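BH2621 protein (PDB 2QML) is of unknown function but belongs to the GNAT family and is probably an N-acyltransferase, perhaps one that acylates a lysine amino group in siderophore biosynthesis. Local coordinates at residues V27-V32 with L61-L65; M34-M39 with P81-W85; Y124-L128 with W193-F198; D139-I143 with K180-N184. The contacts are given in a common frame with arbitrary orientation. Numbering follows the deposited sequence.

Contact 1: residues V27-V32 with L61-L65; sequences VTMDDV and LQTFL
Val27, Met29 and Val32 bring three bumps to the last turn of helix 54-65. Val27 and Thr28 are extended, Met29 to Asp31 form a 3-10 turn, and Val32 starts helix 32-38. Thr28 OG1 accepts from Asp30 N (3.2 Å) in an ST turn; Thr28 N donates to Asp31 OD2 (2.9 Å). CA atoms pair Thr28 with Leu65 (7.6 Å), Met29 with Gln62 (7.0 Å) and Val32 with Leu61 (7.3 Å). Selenomethionine Met29 (mmm) lays its SE in the dip between Leu61 CG (4.2 Å), Gln62 N (3.8 Å) and Leu65 CD1 (3.8 Å). Leu65 (mt) puts CD2 3.4 Å from Val27 O and 3.9 Å from Val27 CG1. Leu61 (tp) reaches between Val27 and Val32, CD1 4.1 Å from Val27 CG1 and CD2 4.0 Å from Val32 CB. Mostly apolar and without inter-segment hydrogen bonds, the packing joins the GNAT connection between strand 20-26 and helix 32-38 to the C-terminal turn of helix 54-65. Beneath, Val27 and Leu61 rest on Leu72 (strand 70-77) and Leu35 (helix 32-38).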
loop_
_atom_site.group_PDB
_atom_site.type_symbol
_atom_site.label_atom_id
_atom_site.label_comp_id
_atom_site.label_asym_id
_atom_site.label_seq_id
_atom_site.Cartn_x
_atom_site.Cartn_y
_atom_site.Cartn_z
ATOM N N VAL A 27 -9.439 8.540 -2.276
ATOM C CA VAL A 27 -10.059 8.921 -1.039
ATOM C C VAL A 27 -10.604 10.393 -1.152
ATOM O O VAL A 27 -10.037 11.256 -1.853
ATOM C CB VAL A 27 -9.049 8.790 0.110
ATOM C CG1 VAL A 27 -9.533 9.519 1.378
ATOM C CG2 VAL A 27 -8.671 7.302 0.382
ATOM N N THR A 28 -11.689 10.660 -0.440
ATOM C CA THR A 28 -12.254 11.980 -0.293
ATOM C C THR A 28 -12.558 12.227 1.177
ATOM O O THR A 28 -12.528 11.320 1.976
ATOM C CB THR A 28 -13.572 12.211 -1.112
ATOM O OG1 THR A 28 -14.670 11.562 -0.474
ATOM C CG2 THR A 28 -13.404 11.688 -2.520
HETATM N N MSE A 29 -12.916 13.457 1.520
HETATM C CA MSE A 29 -13.274 13.802 2.906
HETATM C C MSE A 29 -14.531 13.101 3.386
HETATM O O MSE A 29 -14.728 12.976 4.605
HETATM C CB MSE A 29 -13.378 15.324 3.109
HETATM C CG MSE A 29 -12.037 16.055 3.039
HETATM SE SE MSE A 29 -10.787 15.480 4.404
HETATM C CE MSE A 29 -11.740 16.110 6.007
ATOM N N ASP A 30 -15.351 12.589 2.461
ATOM C CA ASP A 30 -16.512 11.793 2.847
ATOM C C ASP A 30 -16.125 10.464 3.452
ATOM O O ASP A 30 -16.966 9.793 4.034
ATOM C CB ASP A 30 -17.425 11.500 1.651
ATOM C CG ASP A 30 -18.114 12.746 1.090
ATOM O OD1 ASP A 30 -18.299 13.752 1.835
ATOM O OD2 ASP A 30 -18.476 12.662 -0.118
ATOM N N ASP A 31 -14.871 10.062 3.310
ATOM C CA ASP A 31 -14.396 8.803 3.839
ATOM C C ASP A 31 -13.844 8.908 5.235
ATOM O O ASP A 31 -13.457 7.885 5.779
ATOM C CB ASP A 31 -13.278 8.276 2.962
ATOM C CG ASP A 31 -13.714 8.038 1.541
ATOM O OD1 ASP A 31 -14.882 7.661 1.338
ATOM O OD2 ASP A 31 -12.848 8.214 0.662
ATOM N N VAL A 32 -13.904 10.090 5.833
ATOM C CA VAL A 32 -13.207 10.307 7.100
ATOM C C VAL A 32 -13.722 9.428 8.224
ATOM O O VAL A 32 -12.892 8.933 9.000
ATOM C CB VAL A 32 -13.171 11.817 7.507
ATOM C CG1 VAL A 32 -14.520 12.342 7.887
ATOM C CG2 VAL A 32 -12.139 12.000 8.670
ATOM N N LEU A 61 -6.233 13.877 7.547
ATOM C CA LEU A 61 -6.657 13.394 6.249
ATOM C C LEU A 61 -6.688 14.535 5.234
ATOM O O LEU A 61 -6.206 14.382 4.102
ATOM C CB LEU A 61 -8.022 12.704 6.362
ATOM C CG LEU A 61 -8.494 12.008 5.076
ATOM C CD1 LEU A 61 -7.494 10.942 4.658
ATOM C CD2 LEU A 61 -9.945 11.423 5.213
ATOM N N GLN A 62 -7.209 15.684 5.620
ATOM C CA GLN A 62 -7.218 16.868 4.750
ATOM C C GLN A 62 -5.829 17.266 4.294
ATOM O O GLN A 62 -5.607 17.519 3.115
ATOM C CB GLN A 62 -7.900 17.979 5.519
ATOM C CG GLN A 62 -8.241 19.190 4.793
ATOM C CD GLN A 62 -9.105 20.042 5.666
ATOM O OE1 GLN A 62 -8.697 20.442 6.765
ATOM N NE2 GLN A 62 -10.319 20.293 5.215
ATOM N N THR A 63 -4.860 17.251 5.208
ATOM C CA THR A 63 -3.505 17.617 4.877
ATOM C C THR A 63 -2.931 16.616 3.853
ATOM O O THR A 63 -2.329 17.023 2.863
ATOM C CB THR A 63 -2.671 17.665 6.131
ATOM O OG1 THR A 63 -3.251 18.617 7.048
ATOM C CG2 THR A 63 -1.240 18.104 5.829
ATOM N N PHE A 64 -3.137 15.332 4.072
ATOM C CA PHE A 64 -2.630 14.284 3.174
ATOM C C PHE A 64 -3.298 14.341 1.820
ATOM O O PHE A 64 -2.636 14.145 0.833
ATOM C CB PHE A 64 -2.778 12.888 3.795
ATOM C CG PHE A 64 -1.542 12.417 4.517
ATOM C CD1 PHE A 64 -0.709 13.327 5.136
ATOM C CD2 PHE A 64 -1.192 11.074 4.576
ATOM C CE1 PHE A 64 0.459 12.908 5.764
ATOM C CE2 PHE A 64 -0.026 10.675 5.204
ATOM C CZ PHE A 64 0.798 11.603 5.804
ATOM N N LEU A 65 -4.570 14.692 1.775
ATOM C CA LEU A 65 -5.288 14.832 0.483
ATOM C C LEU A 65 -4.776 16.018 -0.325
ATOM O O LEU A 65 -4.850 15.988 -1.557
ATOM C CB LEU A 65 -6.786 14.925 0.701
ATOM C CG LEU A 65 -7.525 13.640 1.119
ATOM C CD1 LEU A 65 -8.956 13.919 1.511
ATOM C CD2 LEU A 65 -7.454 12.501 0.041
#

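Contact 2: residues M34-M39 with P81-W85; sequences MLHSWM and PMSYW
Helix 32-38 lies across the sheet of the GNAT fold, its segment 34-38 crossing strand segment 81-85 at -81° with the axes 9.9 Å apart. The helix offers Met34, Leu35 and Trp38, and Met39 adds its tip just beyond; the closest CA pair is Leu35 with Tyr84, at 7.8 Å. Pro81 comes first along the strand: its CG meets SE of selenomethionine Met34 (chi1 and chi2 both t) at 3.7 Å, and its O lies 3.6 Å from Trp38 CZ2. At Met82 the strand departs from regular extension (phi/psi -153/10), where Met82 and Ser83 both face Gly75, a classic beta bulge. Their CA-to-CB bonds point away from the helix, and Met82 packs on Leu126 of helix 123-135, on the other side of the sheet. Met82 N still comes within 3.7 Å of Trp38 CH2. Ser83 turns its O to the edge of the Trp38 ring, 3.4 Å from CZ3; the indole (chi1 m, chi2 -13°) points at the strand, its outer CZ2-CH2-CZ3 rim following the backbone. The CA-to-CB bond of Tyr84 (chi1 t) points back toward the helix. Tyr84 CB is 3.9 Å from Trp38 CZ3, and its ring receives Leu35 (mt) and selenomethionine Met39 (mmt), while its OH bonds to Glu86. Leu35 CD2 sits 3.8 Å from Tyr84 CD1, and Met39 CE 3.9 Å from Tyr84 CE2.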
loop_
_atom_site.group_PDB
_atom_site.type_symbol
_atom_site.label_atom_id
_atom_site.label_comp_id
_atom_site.label_asym_id
_atom_site.label_seq_id
_atom_site.Cartn_x
_atom_site.Cartn_y
_atom_site.Cartn_z
HETATM N N MSE A 34 -15.201 6.438 8.078
HETATM C CA MSE A 34 -14.828 5.072 7.805
HETATM C C MSE A 34 -13.347 4.847 8.045
HETATM O O MSE A 34 -12.962 3.878 8.693
HETATM C CB MSE A 34 -15.164 4.711 6.350
HETATM C CG MSE A 34 -14.741 3.308 5.956
HETATM SE SE MSE A 34 -15.432 2.878 4.186
HETATM C CE MSE A 34 -14.367 4.007 3.101
ATOM N N LEU A 35 -12.522 5.736 7.530
ATOM C CA LEU A 35 -11.071 5.626 7.677
ATOM C C LEU A 35 -10.679 5.748 9.169
ATOM O O LEU A 35 -9.813 5.005 9.682
ATOM C CB LEU A 35 -10.345 6.634 6.797
ATOM C CG LEU A 35 -10.460 6.409 5.288
ATOM C CD1 LEU A 35 -9.720 7.514 4.557
ATOM C CD2 LEU A 35 -9.954 5.032 4.915
ATOM N N HIS A 36 -11.321 6.682 9.873
ATOM C CA HIS A 36 -11.110 6.858 11.327
ATOM C C HIS A 36 -11.393 5.558 12.098
ATOM O O HIS A 36 -10.647 5.163 12.983
ATOM C CB HIS A 36 -11.972 8.010 11.809
ATOM C CG HIS A 36 -11.929 8.212 13.288
ATOM N ND1 HIS A 36 -12.957 7.813 14.115
ATOM C CD2 HIS A 36 -10.963 8.718 14.092
ATOM C CE1 HIS A 36 -12.632 8.094 15.361
ATOM N NE2 HIS A 36 -11.439 8.654 15.375
ATOM N N SER A 37 -12.469 4.862 11.733
ATOM C CA SER A 37 -12.806 3.561 12.321
ATOM C C SER A 37 -11.690 2.519 12.037
ATOM O O SER A 37 -11.241 1.780 12.940
ATOM C CB SER A 37 -14.145 3.071 11.788
ATOM O OG SER A 37 -14.459 1.849 12.385
ATOM N N TRP A 38 -11.209 2.476 10.811
ATOM C CA TRP A 38 -10.117 1.554 10.477
ATOM C C TRP A 38 -8.850 1.823 11.277
ATOM O O TRP A 38 -8.176 0.869 11.710
ATOM C CB TRP A 38 -9.765 1.563 8.980
ATOM C CG TRP A 38 -10.900 1.183 8.075
ATOM C CD1 TRP A 38 -12.059 0.626 8.435
ATOM C CD2 TRP A 38 -10.903 1.210 6.642
ATOM N NE1 TRP A 38 -12.854 0.370 7.326
ATOM C CE2 TRP A 38 -12.159 0.703 6.213
ATOM C CE3 TRP A 38 -9.982 1.598 5.684
ATOM C CZ2 TRP A 38 -12.511 0.614 4.872
ATOM C CZ3 TRP A 38 -10.357 1.519 4.354
ATOM C CH2 TRP A 38 -11.594 1.042 3.968
HETATM N N MSE A 39 -8.538 3.117 11.493
HETATM C CA MSE A 39 -7.399 3.541 12.284
HETATM C C MSE A 39 -7.489 3.181 13.769
HETATM O O MSE A 39 -6.493 3.285 14.468
HETATM C CB MSE A 39 -7.169 5.049 12.142
HETATM C CG MSE A 39 -6.663 5.437 10.767
HETATM SE SE MSE A 39 -5.169 4.351 10.040
HETATM C CE MSE A 39 -4.760 5.397 8.425
ATOM N N PRO A 81 -15.680 -1.441 0.458
ATOM C CA PRO A 81 -14.400 -0.801 0.757
ATOM C C PRO A 81 -13.777 -1.487 1.973
ATOM O O PRO A 81 -14.452 -1.720 2.979
ATOM C CB PRO A 81 -14.776 0.622 1.089
ATOM C CG PRO A 81 -16.238 0.530 1.501
ATOM C CD PRO A 81 -16.838 -0.636 0.867
HETATM N N MSE A 82 -12.514 -1.864 1.894
HETATM C CA MSE A 82 -11.901 -2.620 3.004
HETATM C C MSE A 82 -10.379 -2.453 3.151
HETATM O O MSE A 82 -9.752 -3.103 3.963
HETATM C CB MSE A 82 -12.306 -4.105 2.881
HETATM C CG MSE A 82 -12.215 -4.729 1.475
HETATM SE SE MSE A 82 -10.479 -4.641 0.619
HETATM C CE MSE A 82 -9.555 -5.935 1.784
ATOM N N SER A 83 -9.807 -1.509 2.412
ATOM C CA SER A 83 -8.377 -1.267 2.450
ATOM C C SER A 83 -8.043 0.187 2.111
ATOM O O SER A 83 -8.762 0.879 1.374
ATOM C CB SER A 83 -7.654 -2.262 1.536
ATOM O OG SER A 83 -8.067 -2.120 0.202
ATOM N N TYR A 84 -6.952 0.648 2.677
ATOM C CA TYR A 84 -6.478 2.015 2.528
ATOM C C TYR A 84 -5.028 1.925 2.041
ATOM O O TYR A 84 -4.252 1.103 2.540
ATOM C CB TYR A 84 -6.667 2.817 3.830
ATOM C CG TYR A 84 -5.963 4.159 3.898
ATOM C CD1 TYR A 84 -6.527 5.320 3.344
ATOM C CD2 TYR A 84 -4.736 4.283 4.527
ATOM C CE1 TYR A 84 -5.893 6.551 3.429
ATOM C CE2 TYR A 84 -4.123 5.499 4.624
ATOM C CZ TYR A 84 -4.696 6.620 4.043
ATOM O OH TYR A 84 -4.067 7.829 4.135
ATOM N N TRP A 85 -4.697 2.835 1.140
ATOM C CA TRP A 85 -3.444 2.827 0.432
ATOM C C TRP A 85 -2.894 4.236 0.283
ATOM O O TRP A 85 -3.631 5.194 -0.012
ATOM C CB TRP A 85 -3.616 2.194 -0.983
ATOM C CG TRP A 85 -4.320 0.889 -0.966
ATOM C CD1 TRP A 85 -5.672 0.681 -0.765
ATOM C CD2 TRP A 85 -3.723 -0.395 -1.050
ATOM N NE1 TRP A 85 -5.926 -0.606 -0.765
ATOM C CE2 TRP A 85 -4.780 -1.334 -0.903
ATOM C CE3 TRP A 85 -2.419 -0.864 -1.237
ATOM C CZ2 TRP A 85 -4.572 -2.713 -0.950
ATOM C CZ3 TRP A 85 -2.218 -2.223 -1.319
ATOM C CH2 TRP A 85 -3.285 -3.129 -1.165
#

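Contact 3: residues Y124-L128 with W193-F198; sequences YPLLL and WKMNKF
Leu128 lays its CD1 over one face of the Trp193 indole, 3.7 Å from the centroid of the five-membered ring and 23° off its normal, a CH-pi contact with Leu128 CD1 3.4 Å from Trp193 CG. Leu128 is mt; Trp193 has chi1 t and chi2 -97°. The six-membered part of the indole reaches the preceding turn of helix 123-135, with Trp193 CZ2 3.7 Å from Pro125 CD and Trp193 CZ3 4.0 Å from Tyr124 CB. The nearest CA pair is Pro125 with Trp193, 8.3 Å apart. Helix 183-194 ends in a Schellman motif: Asn196, at phi/psi 59/34, is the C-prime residue, Asn196 N bonds to Trp193 O (3.2 Å), and Lys197 N bonds to Asp192 O. The reversal brings the chain terminus back, so that Phe198 (chi1 t) aims its edge at the Tyr124 face in an offset edge-to-face pair, centroids 5.6 Å apart and planes at 73°. Phe198 CE1 also lies 4.2 Å from Leu128 CD1. Aromatic and aliphatic surfaces therefore carry the interface between helix 123-135 and the end of helix 183-194 with its tail, while Trp193 NE1 and the Phe198 carboxylate find partners outside the two segments, Asp15 and Arg189.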
loop_
_atom_site.group_PDB
_atom_site.type_symbol
_atom_site.label_atom_id
_atom_site.label_comp_id
_atom_site.label_asym_id
_atom_site.label_seq_id
_atom_site.Cartn_x
_atom_site.Cartn_y
_atom_site.Cartn_z
ATOM N N TYR A 124 -3.109 -10.319 -1.300
ATOM C CA TYR A 124 -2.326 -10.599 -2.520
ATOM C C TYR A 124 -2.911 -10.043 -3.798
ATOM O O TYR A 124 -2.240 -9.258 -4.473
ATOM C CB TYR A 124 -2.099 -12.104 -2.662
ATOM C CG TYR A 124 -1.166 -12.631 -1.648
ATOM C CD1 TYR A 124 0.198 -12.414 -1.777
ATOM C CD2 TYR A 124 -1.634 -13.332 -0.544
ATOM C CE1 TYR A 124 1.070 -12.878 -0.835
ATOM C CE2 TYR A 124 -0.748 -13.822 0.403
ATOM C CZ TYR A 124 0.601 -13.577 0.236
ATOM O OH TYR A 124 1.499 -14.060 1.174
ATOM N N PRO A 125 -4.157 -10.392 -4.150
ATOM C CA PRO A 125 -4.690 -9.806 -5.400
ATOM C C PRO A 125 -4.768 -8.268 -5.374
ATOM O O PRO A 125 -4.574 -7.608 -6.407
ATOM C CB PRO A 125 -6.087 -10.458 -5.528
ATOM C CG PRO A 125 -6.444 -10.919 -4.150
ATOM C CD PRO A 125 -5.115 -11.344 -3.560
ATOM N N LEU A 126 -5.060 -7.698 -4.212
ATOM C CA LEU A 126 -5.137 -6.244 -4.084
ATOM C C LEU A 126 -3.779 -5.587 -4.276
ATOM O O LEU A 126 -3.639 -4.645 -5.057
ATOM C CB LEU A 126 -5.689 -5.853 -2.741
ATOM C CG LEU A 126 -7.176 -6.079 -2.527
ATOM C CD1 LEU A 126 -7.518 -6.068 -1.012
ATOM C CD2 LEU A 126 -8.018 -5.065 -3.350
ATOM N N LEU A 127 -2.781 -6.068 -3.545
ATOM C CA LEU A 127 -1.443 -5.527 -3.667
ATOM C C LEU A 127 -0.885 -5.719 -5.083
ATOM O O LEU A 127 -0.289 -4.775 -5.625
ATOM C CB LEU A 127 -0.530 -6.148 -2.606
ATOM C CG LEU A 127 0.909 -5.673 -2.670
ATOM C CD1 LEU A 127 1.095 -4.165 -2.401
ATOM C CD2 LEU A 127 1.817 -6.558 -1.673
ATOM N N LEU A 128 -1.078 -6.887 -5.684
ATOM C CA LEU A 128 -0.587 -7.128 -7.030
ATOM C C LEU A 128 -1.238 -6.163 -7.993
ATOM O O LEU A 128 -0.560 -5.631 -8.874
ATOM C CB LEU A 128 -0.832 -8.574 -7.419
ATOM C CG LEU A 128 0.014 -9.627 -6.700
ATOM C CD1 LEU A 128 -0.501 -10.992 -7.066
ATOM C CD2 LEU A 128 1.463 -9.545 -7.020
ATOM N N TRP A 193 0.951 -15.461 -10.479
ATOM C CA TRP A 193 -0.347 -15.329 -9.828
ATOM C C TRP A 193 -1.507 -15.616 -10.809
ATOM O O TRP A 193 -2.395 -16.429 -10.536
ATOM C CB TRP A 193 -0.483 -13.930 -9.216
ATOM C CG TRP A 193 -1.813 -13.651 -8.682
ATOM C CD1 TRP A 193 -2.818 -12.971 -9.321
ATOM C CD2 TRP A 193 -2.356 -14.092 -7.440
ATOM N NE1 TRP A 193 -3.934 -12.951 -8.534
ATOM C CE2 TRP A 193 -3.687 -13.619 -7.374
ATOM C CE3 TRP A 193 -1.840 -14.797 -6.347
ATOM C CZ2 TRP A 193 -4.521 -13.854 -6.264
ATOM C CZ3 TRP A 193 -2.670 -15.037 -5.261
ATOM C CH2 TRP A 193 -3.981 -14.557 -5.222
ATOM N N LYS A 194 -1.491 -14.915 -11.939
ATOM C CA LYS A 194 -2.532 -14.991 -12.937
ATOM C C LYS A 194 -2.543 -16.347 -13.641
ATOM O O LYS A 194 -3.570 -16.767 -14.125
ATOM C CB LYS A 194 -2.375 -13.834 -13.950
ATOM C CG LYS A 194 -2.644 -12.408 -13.410
ATOM C CD LYS A 194 -4.045 -12.197 -12.831
ATOM C CE LYS A 194 -4.264 -10.749 -12.449
ATOM N NZ LYS A 194 -5.649 -10.481 -12.047
HETATM N N MSE A 195 -1.408 -17.031 -13.654
HETATM C CA MSE A 195 -1.309 -18.339 -14.284
HETATM C C MSE A 195 -1.451 -19.462 -13.264
HETATM O O MSE A 195 -1.129 -20.600 -13.553
HETATM C CB MSE A 195 0.009 -18.460 -15.062
HETATM C CG MSE A 195 0.066 -17.564 -16.298
HETATM SE SE MSE A 195 -1.593 -17.687 -17.415
HETATM C CE MSE A 195 -1.770 -19.659 -17.627
ATOM N N ASN A 196 -1.959 -19.145 -12.076
ATOM C CA ASN A 196 -2.215 -20.151 -11.041
ATOM C C ASN A 196 -0.966 -20.926 -10.605
ATOM O O ASN A 196 -1.054 -22.118 -10.295
ATOM C CB ASN A 196 -3.336 -21.096 -11.526
ATOM C CG ASN A 196 -4.618 -20.342 -11.861
ATOM O OD1 ASN A 196 -5.017 -20.252 -13.027
ATOM N ND2 ASN A 196 -5.231 -19.740 -10.846
ATOM N N LYS A 197 0.193 -20.257 -10.600
ATOM C CA LYS A 197 1.465 -20.862 -10.160
ATOM C C LYS A 197 2.212 -19.964 -9.143
ATOM O O LYS A 197 3.445 -19.979 -9.060
ATOM C CB LYS A 197 2.340 -21.280 -11.372
ATOM C CG LYS A 197 2.734 -20.229 -12.385
ATOM C CD LYS A 197 3.259 -20.869 -13.711
ATOM N N PHE A 198 1.463 -19.210 -8.349
ATOM C CA PHE A 198 2.068 -18.274 -7.406
ATOM C C PHE A 198 2.774 -19.017 -6.288
ATOM O O PHE A 198 2.317 -20.094 -5.892
ATOM C CB PHE A 198 1.008 -17.407 -6.806
ATOM C CG PHE A 198 1.510 -16.145 -6.137
ATOM C CD1 PHE A 198 2.101 -15.107 -6.880
ATOM C CD2 PHE A 198 1.264 -15.925 -4.787
ATOM C CE1 PHE A 198 2.452 -13.875 -6.261
ATOM C CE2 PHE A 198 1.628 -14.726 -4.184
ATOM C CZ PHE A 198 2.227 -13.707 -4.906
ATOM O OXT PHE A 198 3.787 -18.566 -5.730
#

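Contact 4: residues D139-I143 with K180-N184; sequences DTNTI and KCEQN
Strand 142-145 runs antiparallel to the end of strand 175-182, and the ladder between them closes at the point where the latter turns into helix 183-194. Ile143 and Cys181 form the hydrogen-bonded pair: Ile143 N donates to Cys181 O (2.9 Å), and Cys181 N returns a bond to Ile143 O (2.7 Å). Thr142 and Glu182 make the next, non-hydrogen-bonded pair, CA atoms 4.5 Å apart, with Thr142 CA approaching Cys181 O at 3.3 Å in a CA-H...O contact. Beyond it, Gln183 N donates to Asn141 O (2.9 Å), so the first turn of the helix still has a backbone bond to segment 139-143. On its other edge strand 142-145 is the parallel neighbour of 106-112 in an otherwise antiparallel sheet, the pair that in GNAT relatives typically splays apart where acyl-CoA binds; here the backbones of Thr142 and Gln106 are hydrogen-bonded. On the face that carries Thr142 and Glu182, Thr142 OG1 (chi1 m) donates a very short hydrogen bond to Glu182 OE1 (2.5 Å); Glu182, mm with chi3 -29°, occupies the N-cap position. Ile143 and Cys181 project from the other face, towards helix 123-135. Water 1 donates to both Asn141 OD1 (2.7 Å) and Gln183 OE1 (2.6 Å). Gln183 is extended (chi1 and chi2 t) to reach it. Thr140 OG1 is satisfied separately, by His104 O and Gln106 NE2.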
loop_
_atom_site.group_PDB
_atom_site.type_symbol
_atom_site.label_atom_id
_atom_site.label_comp_id
_atom_site.label_asym_id
_atom_site.label_seq_id
_atom_site.Cartn_x
_atom_site.Cartn_y
_atom_site.Cartn_z
ATOM N N ASP A 139 8.982 5.479 -16.346
ATOM C CA ASP A 139 10.330 5.552 -15.801
ATOM C C ASP A 139 10.470 4.913 -14.427
ATOM O O ASP A 139 11.582 4.852 -13.901
ATOM C CB ASP A 139 10.756 7.013 -15.740
ATOM C CG ASP A 139 10.853 7.661 -17.134
ATOM O OD1 ASP A 139 11.276 6.962 -18.086
ATOM O OD2 ASP A 139 10.509 8.869 -17.249
ATOM N N THR A 140 9.378 4.437 -13.848
ATOM C CA THR A 140 9.489 3.741 -12.554
ATOM C C THR A 140 9.928 2.293 -12.740
ATOM O O THR A 140 9.208 1.496 -13.330
ATOM C CB THR A 140 8.176 3.759 -11.776
ATOM O OG1 THR A 140 7.854 5.112 -11.456
ATOM C CG2 THR A 140 8.289 2.894 -10.506
ATOM N N ASN A 141 11.106 1.953 -12.211
ATOM C CA ASN A 141 11.615 0.575 -12.277
ATOM C C ASN A 141 11.594 -0.139 -10.950
ATOM O O ASN A 141 11.747 -1.353 -10.899
ATOM C CB ASN A 141 13.055 0.583 -12.745
ATOM C CG ASN A 141 13.245 1.327 -14.043
ATOM O OD1 ASN A 141 12.509 1.125 -15.006
ATOM N ND2 ASN A 141 14.245 2.208 -14.077
ATOM N N THR A 142 11.385 0.610 -9.876
ATOM C CA THR A 142 11.468 0.059 -8.529
ATOM C C THR A 142 10.389 0.629 -7.657
ATOM O O THR A 142 10.135 1.851 -7.686
ATOM C CB THR A 142 12.863 0.369 -7.875
ATOM O OG1 THR A 142 13.898 -0.040 -8.783
ATOM C CG2 THR A 142 12.998 -0.314 -6.442
ATOM N N ILE A 143 9.728 -0.245 -6.893
ATOM C CA ILE A 143 8.789 0.166 -5.864
ATOM C C ILE A 143 9.338 -0.345 -4.521
ATOM O O ILE A 143 9.782 -1.463 -4.430
ATOM C CB ILE A 143 7.353 -0.347 -6.085
ATOM C CG1 ILE A 143 6.756 0.219 -7.393
ATOM C CG2 ILE A 143 6.448 0.049 -4.912
ATOM C CD1 ILE A 143 5.436 -0.391 -7.820
ATOM N N LYS A 180 12.764 -3.673 -1.589
ATOM C CA LYS A 180 12.659 -3.160 -2.951
ATOM C C LYS A 180 12.116 -4.204 -3.896
ATOM O O LYS A 180 12.535 -5.356 -3.867
ATOM C CB LYS A 180 14.002 -2.677 -3.493
ATOM C CG LYS A 180 14.678 -1.632 -2.625
ATOM C CD LYS A 180 15.767 -0.779 -3.349
ATOM C CE LYS A 180 16.894 -1.523 -3.950
ATOM N NZ LYS A 180 17.836 -0.519 -4.586
ATOM N N CYS A 181 11.185 -3.789 -4.748
ATOM C CA CYS A 181 10.612 -4.647 -5.779
ATOM C C CYS A 181 10.951 -4.043 -7.143
ATOM O O CYS A 181 10.543 -2.933 -7.428
ATOM C CB CYS A 181 9.134 -4.741 -5.589
ATOM S SG CYS A 181 8.388 -5.953 -6.709
ATOM N N GLU A 182 11.732 -4.767 -7.930
ATOM C CA GLU A 182 12.130 -4.380 -9.268
ATOM C C GLU A 182 11.050 -4.827 -10.239
ATOM O O GLU A 182 10.458 -5.903 -10.099
ATOM C CB GLU A 182 13.456 -5.028 -9.631
ATOM C CG GLU A 182 14.583 -4.750 -8.693
ATOM C CD GLU A 182 14.773 -3.265 -8.342
ATOM O OE1 GLU A 182 14.439 -2.405 -9.175
ATOM O OE2 GLU A 182 15.276 -2.959 -7.226
ATOM N N GLN A 183 10.797 -4.036 -11.260
ATOM C CA GLN A 183 9.683 -4.372 -12.133
ATOM C C GLN A 183 9.772 -5.750 -12.818
ATOM O O GLN A 183 8.731 -6.416 -12.931
ATOM C CB GLN A 183 9.444 -3.292 -13.220
ATOM C CG GLN A 183 8.071 -3.482 -13.875
ATOM C CD GLN A 183 7.699 -2.421 -14.887
ATOM O OE1 GLN A 183 8.470 -1.489 -15.137
ATOM N NE2 GLN A 183 6.499 -2.550 -15.484
ATOM N N ASN A 184 10.950 -6.164 -13.284
ATOM C CA ASN A 184 11.072 -7.452 -13.994
ATOM C C ASN A 184 10.689 -8.610 -13.054
ATOM O O ASN A 184 10.023 -9.549 -13.485
ATOM C CB ASN A 184 12.478 -7.669 -14.618
ATOM C CG ASN A 184 12.733 -6.844 -15.907
ATOM O OD1 ASN A 184 11.819 -6.276 -16.514
ATOM N ND2 ASN A 184 14.000 -6.808 -16.335
HETATM O O HOH W 1 10.969 -1.087 -15.485
#

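Overall arrangement
Contacts 1 and 2 form one continuous packed layer on one side of the sheet: their centres lie about 11 Å apart, and Leu35 CD1 touches both Val27 CG1 (3.8 Å) and Leu61 CD2 (4.0 Å). Contact 3 lies beyond the other face of strand 80-89. It joins contact 2 where Met82 CE meets Leu126 CD1 (3.5 Å), although the centres are about 23 Å apart. Contacts 3 and 4, with centres about 17 Å apart, involve opposite ends of helix 183-194. Contact 4 is about 28 Å from contact 1, centre to centre, across the chain's middle; its strand 142-145 and strand 106-112 form the parallel pair beside which the cofactor lies in GNAT relatives.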